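Local coordinates for tubulin-like protein CetZ1 (Haloferax volcanii, PDB 4B46) that binds and probably hydrolyses GTP and controls cell shape, being essential for the rod-shaped cells that swim efficiently, at residues 295-301 and 328-334. Numbering follows the deposited sequence.
Sequences ALLVLAG and RGGDYPI
Tyr332 lays its ring obliquely against Val298, with CD2 of Tyr332 3.5 Å from CG1 of Val298. Its chi1 is m, and the ring leans back along its strand and over toward Val298, which is bridged with Gly330. The Tyr332 hydroxyl is hydrogen-bonded to the backbone O of Leu197. Strands 295-301 and 328-333 run parallel, with axes 4.4 Å apart at closest and 21° between them. Both backbones are extended, most fully at Gly330 (phi/psi -166/-172°) and Gly301 (167/-178°). The register runs one for one from Leu296 with Arg328 to Gly301 with Pro333. Arg328 N donates to Ala295 O and Leu297 N to Arg328 O, both 2.9 Å. Gly330 N donates to Leu297 O and Leu299 N to Gly330 O, both 3.1 Å. Tyr332 N donates to Leu299 O (2.7 Å) and Gly301 N to Tyr332 O (3.2 Å). Past the strand end, Ile334 N still reaches Gly301 O at 2.7 Å. Leu296, Val298, Ala300, Arg328 and Tyr332 share one face. CD1 of Leu296 (chi1 t) meets CB of Arg328 at 3.7 Å, and CB of Ala300 meets CB of Tyr332 at 4.0 Å. Helix 216-223 touches Leu296 and Arg328 here. Leu297, Leu299 and Asp331 take the other face, where helix 308-322 covers Leu297 and Asp331. That helix links the strands in a beta-alpha-beta unit of the C-terminal domain. A water joins Ala295 O (2.7 Å) to Arg328 NH1 (3.0 Å), and NH1 also forms a salt bridge with Glu326. Backbone hydrogen bonds and apolar cover dominate, so register rests mainly on the main chain.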
loop_
_atom_site.group_PDB
_atom_site.type_symbol
_atom_site.label_atom_id
_atom_site.label_comp_id
_atom_site.label_asym_id
_atom_site.label_seq_id
_atom_site.Cartn_x
_atom_site.Cartn_y
_atom_site.Cartn_z
ATOM N N ALA A 295 14.236 -7.609 -4.204
ATOM C CA ALA A 295 13.342 -8.340 -3.316
ATOM C C ALA A 295 13.778 -8.139 -1.873
ATOM O O ALA A 295 14.968 -8.004 -1.585
ATOM C CB ALA A 295 13.340 -9.835 -3.663
ATOM N N LEU A 296 12.810 -8.122 -0.969
ATOM C CA LEU A 296 13.093 -8.039 0.449
ATOM C C LEU A 296 12.232 -9.058 1.154
ATOM O O LEU A 296 11.016 -9.072 0.988
ATOM C CB LEU A 296 12.767 -6.648 0.988
ATOM C CG LEU A 296 12.791 -6.489 2.509
ATOM C CD1 LEU A 296 14.204 -6.682 3.105
ATOM C CD2 LEU A 296 12.234 -5.117 2.923
ATOM N N LEU A 297 12.876 -9.912 1.939
ATOM C CA LEU A 297 12.191 -10.910 2.736
ATOM C C LEU A 297 12.092 -10.411 4.166
ATOM O O LEU A 297 13.076 -9.946 4.741
ATOM C CB LEU A 297 12.969 -12.236 2.699
ATOM C CG LEU A 297 12.488 -13.329 3.644
ATOM C CD1 LEU A 297 11.042 -13.700 3.335
ATOM C CD2 LEU A 297 13.402 -14.564 3.547
ATOM N N VAL A 298 10.903 -10.515 4.740
ATOM C CA VAL A 298 10.697 -10.117 6.116
ATOM C C VAL A 298 10.015 -11.240 6.886
ATOM O O VAL A 298 8.930 -11.688 6.508
ATOM C CB VAL A 298 9.826 -8.844 6.200
ATOM C CG1 VAL A 298 9.565 -8.476 7.657
ATOM C CG2 VAL A 298 10.495 -7.687 5.467
ATOM N N LEU A 299 10.655 -11.692 7.960
ATOM C CA LEU A 299 10.064 -12.680 8.864
ATOM C C LEU A 299 9.687 -11.999 10.172
ATOM O O LEU A 299 10.515 -11.371 10.799
ATOM C CB LEU A 299 11.051 -13.811 9.157
ATOM C CG LEU A 299 11.021 -15.066 8.287
ATOM C CD1 LEU A 299 9.695 -15.803 8.435
ATOM C CD2 LEU A 299 11.270 -14.717 6.842
ATOM N N ALA A 300 8.435 -12.119 10.592
ATOM C CA ALA A 300 8.007 -11.495 11.836
ATOM C C ALA A 300 7.454 -12.546 12.778
ATOM O O ALA A 300 6.659 -13.392 12.378
ATOM C CB ALA A 300 6.959 -10.426 11.560
ATOM N N GLY A 301 7.879 -12.493 14.033
ATOM C CA GLY A 301 7.415 -13.447 15.016
ATOM C C GLY A 301 8.247 -13.403 16.277
ATOM O O GLY A 301 9.168 -12.591 16.396
ATOM N N ARG A 328 17.414 -8.827 -0.197
ATOM C CA ARG A 328 17.680 -8.511 1.189
ATOM C C ARG A 328 16.755 -9.360 2.039
ATOM O O ARG A 328 15.711 -9.809 1.572
ATOM C CB ARG A 328 17.451 -7.020 1.463
ATOM C CG ARG A 328 18.376 -6.078 0.697
ATOM C CD ARG A 328 17.880 -4.622 0.792
ATOM N NE ARG A 328 18.914 -3.662 0.411
ATOM C CZ ARG A 328 19.187 -3.323 -0.843
ATOM N NH1 ARG A 328 18.504 -3.861 -1.846
ATOM N NH2 ARG A 328 20.149 -2.449 -1.101
ATOM N N GLY A 329 17.141 -9.590 3.287
ATOM C CA GLY A 329 16.314 -10.364 4.185
ATOM C C GLY A 329 16.646 -10.104 5.635
ATOM O O GLY A 329 17.810 -9.932 5.991
ATOM N N GLY A 330 15.619 -10.071 6.476
ATOM C CA GLY A 330 15.817 -9.956 7.907
ATOM C C GLY A 330 14.546 -10.287 8.651
ATOM O O GLY A 330 13.569 -10.741 8.050
ATOM N N ASP A 331 14.541 -10.063 9.960
ATOM C CA ASP A 331 13.319 -10.303 10.718
ATOM C C ASP A 331 12.848 -9.160 11.606
ATOM O O ASP A 331 13.578 -8.200 11.859
ATOM C CB ASP A 331 13.416 -11.597 11.530
ATOM C CG ASP A 331 14.613 -11.624 12.436
ATOM O OD1 ASP A 331 14.973 -10.563 12.995
ATOM O OD2 ASP A 331 15.191 -12.717 12.584
ATOM N N TYR A 332 11.603 -9.279 12.057
ATOM C CA TYR A 332 11.050 -8.412 13.083
ATOM C C TYR A 332 10.777 -9.264 14.311
ATOM O O TYR A 332 9.728 -9.903 14.407
ATOM C CB TYR A 332 9.740 -7.771 12.618
ATOM C CG TYR A 332 9.898 -6.640 11.634
ATOM C CD1 TYR A 332 10.887 -5.676 11.801
ATOM C CD2 TYR A 332 9.043 -6.522 10.545
ATOM C CE1 TYR A 332 11.029 -4.628 10.897
ATOM C CE2 TYR A 332 9.180 -5.482 9.634
ATOM C CZ TYR A 332 10.172 -4.540 9.815
ATOM O OH TYR A 332 10.295 -3.505 8.917
ATOM N N PRO A 333 11.729 -9.297 15.246
ATOM C CA PRO A 333 11.496 -10.055 16.480
ATOM C C PRO A 333 10.391 -9.416 17.320
ATOM O O PRO A 333 10.482 -8.241 17.666
ATOM C CB PRO A 333 12.853 -9.997 17.197
ATOM C CG PRO A 333 13.585 -8.855 16.572
ATOM C CD PRO A 333 13.097 -8.758 15.162
ATOM N N ILE A 334 9.353 -10.189 17.626
ATOM C CA ILE A 334 8.207 -9.696 18.383
ATOM C C ILE A 334 7.883 -10.649 19.522
ATOM O O ILE A 334 7.187 -11.643 19.320
ATOM C CB ILE A 334 6.953 -9.570 17.494
ATOM C CG1 ILE A 334 7.221 -8.650 16.304
ATOM C CG2 ILE A 334 5.763 -9.056 18.301
ATOM C CD1 ILE A 334 6.047 -8.545 15.342
HETATM O O HOH W 1 16.045 -5.527 -1.842
#